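Local atomic coordinates of integral membrane indolylacetylinositol arabinosyltransferase EmbC (Mycolicibacterium smegmatis, PDB entry 7BVE), a protein that probably transfers arabinose units to build the arabinan of the mycobacterial cell wall, and is a membrane-embedded target that binds the drug ethambutol. Residues A99-R105 / T1016-L1020; V186-L190 / Y1047-Q1051. All coordinates share one frame. Residues are numbered along the deposited sequence.

Interaction 1: A99-R105 / T1016-L1020; sequences APKAIDR and TELLL
A type I beta turn packed against one short helical turn shows how two domains distant in sequence can meet around a leucine and a salt bridge. The turn, A99 to A102, belongs to the loop between strands 90-93 and 107-112 of the concanavalin-like domain; helix 1016-1019 belongs to the C-terminal domain and leads into strand 1020-1029, L1020 being the first residue to leave helical angles. P100 (-69/-35) and K101 (-101/21) occupy the turn's central positions, and the CA atoms of A99 and L1018 lie 5.6 Å apart.

L1018, chi1 m and chi2 t, contributes the most buried area, its CD2 4.2 Å from A99 CB, 3.8 Å from K101 CB and 3.7 Å from K101 O. K101 is m, m, t, t: its CA-to-CB bond points toward the helix, but its ammonium end leads away. R105, whose CA-to-CB bond also points toward the helix, is extended (m, t, t) and sets its CD 4.2 Å from L1018 CD1; its guanidinium makes a cation-pi contact with Y1007. E1017, t and t, meets that group near its plane, closing a salt bridge whose weak hydrogen bond spans 3.3 Å from R105 NH1 to E1017 OE1.

Interaction 2: V186-L190 / Y1047-Q1051; sequences VFTDL and YPDAQ
Y1047 brings its ring obliquely up to the ring of F187, joining a type I beta turn of the C-terminal domain to an extended loop of the concanavalin-like domain. The turn runs from Y1047 to A1050, with P1048 (-73/-19) and D1049 (-91/27) at its central positions, and follows strand 1039-1045. Opposite it, F187 (-112/157) and T188 (-154/174) are extended, and D189 (-127/22) bends the chain. The backbones stay well separated, the nearest CA atoms being those of F187 and A1050 at 7.9 Å, so side chains must fill the gap.

Both aromatic residues take chi1 m, F187 with chi2 near -75° and Y1047 with chi2 near 0°. Their ring planes are almost perpendicular, at 89°, with centroids 5.4 Å apart in an oblique pairing; the closest atoms are F187 CD1 and Y1047 CD2, at 3.6 Å. A1050 meets the edge of the F187 ring, its CB 4.3 Å from F187 CE1. The CA-to-CB bond of T188 points away from the turn, and T188 OG1 hydrogen-bonds to L91 O, while T188 O lies 3.7 Å from Y1047 CE2. D189, chi1 m, forms a salt bridge through OD2 with K97. The other carboxylate oxygen, D189 OD1, comes within 3.2 Å of Y1047 OH.

Interactions 1 and 2 illustrate how a domain interface is assembled from several small, linked contacts: their centres lie about 15 Å apart, and L1019 CD1 touches F187 CZ at 3.8 Å. Both join the concanavalin-like domain to the C-terminal domain. The loop carrying 99-105 serves both, since just before A99 its residues P96, K97 and Q98 meet F187, D189 and Y1047. On the other side, antiparallel strands 1020-1029 and 1039-1045 connect 1016-1020 to 1047-1051. Neither contact contributes to the ethambutol pocket, although W965 and V1004 of the C-terminal domain do, so the interface joins the concanavalin-like domain to a domain that takes part in drug binding.

Interaction 1: A99-R105 / T1016-L1020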
ATOM      1  N   ALA A  99      28.241  18.241  21.146  1.00 15.07           N
ATOM      2  CA  ALA A  99      27.264  17.574  20.307  1.00 15.07           C
ATOM      3  C   ALA A  99      26.009  17.229  21.108  1.00 15.07           C
ATOM      4  O   ALA A  99      26.078  17.019  22.322  1.00 15.07           O
ATOM      5  CB  ALA A  99      27.866  16.311  19.708  1.00 15.07           C
ATOM      6  N   PRO A 100      24.842  17.202  20.458  1.00 15.07           N
ATOM      7  CA  PRO A 100      23.618  16.852  21.196  1.00 15.07           C
ATOM      8  C   PRO A 100      23.567  15.400  21.629  1.00 15.07           C
ATOM      9  O   PRO A 100      23.037  15.098  22.705  1.00 15.07           O
ATOM     10  CB  PRO A 100      22.507  17.180  20.193  1.00 15.07           C
ATOM     11  CG  PRO A 100      23.113  18.158  19.266  1.00 15.07           C
ATOM     12  CD  PRO A 100      24.534  17.752  19.131  1.00 15.07           C
ATOM     13  N   LYS A 101      24.102  14.490  20.822  1.00 15.07           N
ATOM     14  CA  LYS A 101      24.060  13.063  21.095  1.00 15.07           C
ATOM     15  C   LYS A 101      25.370  12.538  21.653  1.00 15.07           C
ATOM     16  O   LYS A 101      25.632  11.340  21.565  1.00 15.07           O
ATOM     17  CB  LYS A 101      23.711  12.301  19.821  1.00 15.07           C
ATOM     18  CG  LYS A 101      22.376  12.657  19.223  1.00 15.07           C
ATOM     19  CD  LYS A 101      21.239  12.163  20.084  1.00 15.07           C
ATOM     20  CE  LYS A 101      19.913  12.410  19.401  1.00 15.07           C
ATOM     21  NZ  LYS A 101      18.772  11.963  20.232  1.00 15.07           N
ATOM     22  N   ALA A 102      26.204  13.407  22.208  1.00 15.07           N
ATOM     23  CA  ALA A 102      27.504  12.982  22.698  1.00 15.07           C
ATOM     24  C   ALA A 102      27.423  12.225  24.003  1.00 15.07           C
ATOM     25  O   ALA A 102      28.348  11.479  24.327  1.00 15.07           O
ATOM     26  CB  ALA A 102      28.403  14.189  22.893  1.00 15.07           C
ATOM     27  N   ILE A 103      26.353  12.412  24.763  1.00 16.22           N
ATOM     28  CA  ILE A 103      26.235  11.801  26.077  1.00 16.22           C
ATOM     29  C   ILE A 103      25.707  10.373  26.005  1.00 16.22           C
ATOM     30  O   ILE A 103      26.134   9.528  26.806  1.00 16.22           O
ATOM     31  CB  ILE A 103      25.366  12.699  26.989  1.00 16.22           C
ATOM     32  CG1 ILE A 103      25.380  12.204  28.432  1.00 16.22           C
ATOM     33  CG2 ILE A 103      23.954  12.886  26.430  1.00 16.22           C
ATOM     34  CD1 ILE A 103      26.734  12.249  29.061  1.00 16.22           C
ATOM     35  N   ASP A 104      24.868  10.053  25.021  1.00 15.07           N
ATOM     36  CA  ASP A 104      24.254   8.739  24.928  1.00 15.07           C
ATOM     37  C   ASP A 104      24.863   7.868  23.844  1.00 15.07           C
ATOM     38  O   ASP A 104      24.235   6.894  23.422  1.00 15.07           O
ATOM     39  CB  ASP A 104      22.747   8.870  24.708  1.00 15.07           C
ATOM     40  CG  ASP A 104      22.412   9.754  23.542  1.00 15.07           C
ATOM     41  OD1 ASP A 104      23.319  10.434  23.038  1.00 15.07           O
ATOM     42  OD2 ASP A 104      21.242   9.756  23.109  1.00 15.07           O
ATOM     43  N   ARG A 105      26.063   8.198  23.366  1.00 15.07           N
ATOM     44  CA  ARG A 105      26.756   7.365  22.388  1.00 15.07           C
ATOM     45  C   ARG A 105      28.223   7.133  22.686  1.00 15.07           C
ATOM     46  O   ARG A 105      28.780   6.174  22.163  1.00 15.07           O
ATOM     47  CB  ARG A 105      26.640   7.949  20.977  1.00 15.07           C
ATOM     48  CG  ARG A 105      25.239   7.918  20.418  1.00 15.07           C
ATOM     49  CD  ARG A 105      25.156   8.430  19.017  1.00 15.07           C
ATOM     50  NE  ARG A 105      23.766   8.543  18.602  1.00 15.07           N
ATOM     51  CZ  ARG A 105      23.375   9.010  17.424  1.00 15.07           C
ATOM     52  NH1 ARG A 105      24.272   9.394  16.532  1.00 15.07           N
ATOM     53  NH2 ARG A 105      22.086   9.087  17.137  1.00 15.07           N
ATOM     54  N   THR A1016      29.369  12.203  11.194  1.00 15.07           N
ATOM     55  CA  THR A1016      29.368  13.652  11.063  1.00 15.07           C
ATOM     56  C   THR A1016      28.304  14.311  11.922  1.00 15.07           C
ATOM     57  O   THR A1016      28.336  15.532  12.092  1.00 15.07           O
ATOM     58  CB  THR A1016      29.159  14.051   9.607  1.00 15.07           C
ATOM     59  OG1 THR A1016      27.845  13.669   9.197  1.00 15.07           O
ATOM     60  CG2 THR A1016      30.163  13.349   8.725  1.00 15.07           C
ATOM     61  N   GLU A1017      27.359  13.538  12.447  1.00 15.59           N
ATOM     62  CA  GLU A1017      26.381  14.046  13.395  1.00 15.59           C
ATOM     63  C   GLU A1017      27.020  14.401  14.729  1.00 15.59           C
ATOM     64  O   GLU A1017      26.524  15.286  15.431  1.00 15.59           O
ATOM     65  CB  GLU A1017      25.294  12.991  13.576  1.00 15.59           C
ATOM     66  CG  GLU A1017      24.089  13.393  14.375  1.00 15.59           C
ATOM     67  CD  GLU A1017      23.063  12.281  14.451  1.00 15.59           C
ATOM     68  OE1 GLU A1017      23.326  11.186  13.917  1.00 15.59           O
ATOM     69  OE2 GLU A1017      21.984  12.507  15.037  1.00 15.59           O
ATOM     70  N   LEU A1018      28.123  13.746  15.082  1.00 15.07           N
ATOM     71  CA  LEU A1018      28.818  13.977  16.337  1.00 15.07           C
ATOM     72  C   LEU A1018      30.080  14.799  16.193  1.00 15.07           C
ATOM     73  O   LEU A1018      30.478  15.459  17.147  1.00 15.07           O
ATOM     74  CB  LEU A1018      29.197  12.644  16.983  1.00 15.07           C
ATOM     75  CG  LEU A1018      28.057  11.716  17.368  1.00 15.07           C
ATOM     76  CD1 LEU A1018      28.620  10.446  17.928  1.00 15.07           C
ATOM     77  CD2 LEU A1018      27.171  12.387  18.370  1.00 15.07           C
ATOM     78  N   LEU A1019      30.723  14.769  15.039  1.00 15.07           N
ATOM     79  CA  LEU A1019      32.036  15.369  14.895  1.00 15.07           C
ATOM     80  C   LEU A1019      31.981  16.792  14.365  1.00 15.07           C
ATOM     81  O   LEU A1019      32.812  17.620  14.748  1.00 15.07           O
ATOM     82  CB  LEU A1019      32.887  14.501  13.970  1.00 15.07           C
ATOM     83  CG  LEU A1019      34.343  14.881  13.758  1.00 15.07           C
ATOM     84  CD1 LEU A1019      35.088  14.777  15.050  1.00 15.07           C
ATOM     85  CD2 LEU A1019      34.949  13.993  12.733  1.00 15.07           C
ATOM     86  N   LEU A1020      31.005  17.096  13.514  1.00 15.07           N
ATOM     87  CA  LEU A1020      30.951  18.319  12.734  1.00 15.07           C
ATOM     88  C   LEU A1020      29.617  19.015  12.956  1.00 15.07           C
ATOM     89  O   LEU A1020      28.614  18.379  13.279  1.00 15.07           O
ATOM     90  CB  LEU A1020      31.116  18.012  11.245  1.00 15.07           C
ATOM     91  CG  LEU A1020      32.396  17.323  10.795  1.00 15.07           C
ATOM     92  CD1 LEU A1020      32.254  16.870   9.385  1.00 15.07           C
ATOM     93  CD2 LEU A1020      33.566  18.246  10.916  1.00 15.07           C
TER

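Interaction 2: V186-L190 / Y1047-Q1051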
ATOM      1  N   VAL A 186      39.810  11.526  20.057  1.00 15.07           N
ATOM      2  CA  VAL A 186      40.039  11.598  21.495  1.00 15.07           C
ATOM      3  C   VAL A 186      40.230  13.061  21.848  1.00 15.07           C
ATOM      4  O   VAL A 186      41.245  13.661  21.481  1.00 15.07           O
ATOM      5  CB  VAL A 186      41.243  10.765  21.943  1.00 15.07           C
ATOM      6  CG1 VAL A 186      41.478  10.939  23.424  1.00 15.07           C
ATOM      7  CG2 VAL A 186      41.037   9.300  21.628  1.00 15.07           C
ATOM      8  N   PHE A 187      39.269  13.634  22.561  1.00 15.07           N
ATOM      9  CA  PHE A 187      39.213  15.062  22.821  1.00 15.07           C
ATOM     10  C   PHE A 187      39.450  15.329  24.299  1.00 15.07           C
ATOM     11  O   PHE A 187      39.233  14.463  25.145  1.00 15.07           O
ATOM     12  CB  PHE A 187      37.864  15.625  22.393  1.00 15.07           C
ATOM     13  CG  PHE A 187      37.531  15.343  20.972  1.00 15.07           C
ATOM     14  CD1 PHE A 187      38.130  16.027  19.947  1.00 15.07           C
ATOM     15  CD2 PHE A 187      36.593  14.386  20.661  1.00 15.07           C
ATOM     16  CE1 PHE A 187      37.828  15.749  18.646  1.00 15.07           C
ATOM     17  CE2 PHE A 187      36.283  14.113  19.364  1.00 15.07           C
ATOM     18  CZ  PHE A 187      36.892  14.791  18.359  1.00 15.07           C
ATOM     19  N   THR A 188      39.900  16.539  24.611  1.00 15.09           N
ATOM     20  CA  THR A 188      40.227  16.904  25.984  1.00 15.09           C
ATOM     21  C   THR A 188      40.092  18.412  26.139  1.00 15.09           C
ATOM     22  O   THR A 188      39.847  19.134  25.169  1.00 15.09           O
ATOM     23  CB  THR A 188      41.632  16.447  26.354  1.00 15.09           C
ATOM     24  OG1 THR A 188      41.874  16.745  27.731  1.00 15.09           O
ATOM     25  CG2 THR A 188      42.647  17.163  25.520  1.00 15.09           C
ATOM     26  N   ASP A 189      40.249  18.888  27.377  1.00 21.54           N
ATOM     27  CA  ASP A 189      40.223  20.317  27.673  1.00 21.54           C
ATOM     28  C   ASP A 189      41.440  20.790  28.449  1.00 21.54           C
ATOM     29  O   ASP A 189      41.359  21.824  29.115  1.00 21.54           O
ATOM     30  CB  ASP A 189      38.970  20.720  28.460  1.00 21.54           C
ATOM     31  CG  ASP A 189      37.726  20.738  27.610  1.00 21.54           C
ATOM     32  OD1 ASP A 189      37.849  20.832  26.377  1.00 21.54           O
ATOM     33  OD2 ASP A 189      36.617  20.717  28.177  1.00 21.54           O
ATOM     34  N   LEU A 190      42.551  20.074  28.402  1.00 23.62           N
ATOM     35  CA  LEU A 190      43.762  20.526  29.064  1.00 23.62           C
ATOM     36  C   LEU A 190      44.785  20.964  28.023  1.00 23.62           C
ATOM     37  O   LEU A 190      44.596  20.785  26.819  1.00 23.62           O
ATOM     38  CB  LEU A 190      44.326  19.425  29.954  1.00 23.62           C
ATOM     39  CG  LEU A 190      43.407  18.936  31.066  1.00 23.62           C
ATOM     40  CD1 LEU A 190      44.089  17.850  31.848  1.00 23.62           C
ATOM     41  CD2 LEU A 190      43.020  20.073  31.965  1.00 23.62           C
ATOM     42  N   TYR A1047      36.015  21.138  17.572  1.00 18.59           N
ATOM     43  CA  TYR A1047      37.340  21.513  18.044  1.00 18.59           C
ATOM     44  C   TYR A1047      38.237  21.770  16.839  1.00 18.59           C
ATOM     45  O   TYR A1047      38.655  20.811  16.169  1.00 18.59           O
ATOM     46  CB  TYR A1047      37.959  20.438  18.946  1.00 18.59           C
ATOM     47  CG  TYR A1047      37.347  20.266  20.321  1.00 18.59           C
ATOM     48  CD1 TYR A1047      36.304  21.062  20.769  1.00 18.59           C
ATOM     49  CD2 TYR A1047      37.873  19.354  21.203  1.00 18.59           C
ATOM     50  CE1 TYR A1047      35.771  20.895  22.036  1.00 18.59           C
ATOM     51  CE2 TYR A1047      37.359  19.191  22.461  1.00 18.59           C
ATOM     52  CZ  TYR A1047      36.316  19.956  22.873  1.00 18.59           C
ATOM     53  OH  TYR A1047      35.826  19.764  24.140  1.00 18.59           O
ATOM     54  N   PRO A1048      38.568  23.024  16.524  1.00 27.18           N
ATOM     55  CA  PRO A1048      39.377  23.293  15.329  1.00 27.18           C
ATOM     56  C   PRO A1048      40.840  22.910  15.467  1.00 27.18           C
ATOM     57  O   PRO A1048      41.515  22.750  14.443  1.00 27.18           O
ATOM     58  CB  PRO A1048      39.222  24.803  15.141  1.00 27.18           C
ATOM     59  CG  PRO A1048      37.978  25.158  15.894  1.00 27.18           C
ATOM     60  CD  PRO A1048      37.978  24.251  17.069  1.00 27.18           C
ATOM     61  N   ASP A1049      41.352  22.759  16.687  1.00 37.00           N
ATOM     62  CA  ASP A1049      42.747  22.406  16.934  1.00 37.00           C
ATOM     63  C   ASP A1049      42.975  20.902  17.032  1.00 37.00           C
ATOM     64  O   ASP A1049      43.923  20.465  17.697  1.00 37.00           O
ATOM     65  CB  ASP A1049      43.236  23.099  18.204  1.00 37.00           C
ATOM     66  CG  ASP A1049      42.346  22.817  19.406  1.00 37.00           C
ATOM     67  OD1 ASP A1049      41.262  22.218  19.235  1.00 37.00           O
ATOM     68  OD2 ASP A1049      42.735  23.185  20.531  1.00 37.00           O
ATOM     69  N   ALA A1050      42.135  20.100  16.393  1.00 26.78           N
ATOM     70  CA  ALA A1050      42.222  18.646  16.455  1.00 26.78           C
ATOM     71  C   ALA A1050      42.873  18.148  15.171  1.00 26.78           C
ATOM     72  O   ALA A1050      42.238  18.108  14.117  1.00 26.78           O
ATOM     73  CB  ALA A1050      40.841  18.038  16.654  1.00 26.78           C
ATOM     74  N   GLN A1051      44.140  17.762  15.267  1.00 27.18           N
ATOM     75  CA  GLN A1051      44.856  17.209  14.133  1.00 27.18           C
ATOM     76  C   GLN A1051      44.359  15.794  13.846  1.00 27.18           C
ATOM     77  O   GLN A1051      43.685  15.191  14.678  1.00 27.18           O
ATOM     78  CB  GLN A1051      46.354  17.197  14.428  1.00 27.18           C
ATOM     79  CG  GLN A1051      46.941  18.573  14.668  1.00 27.18           C
ATOM     80  CD  GLN A1051      46.881  19.451  13.439  1.00 27.18           C
ATOM     81  OE1 GLN A1051      47.116  18.992  12.324  1.00 27.18           O
ATOM     82  NE2 GLN A1051      46.553  20.721  13.636  1.00 27.18           N
TER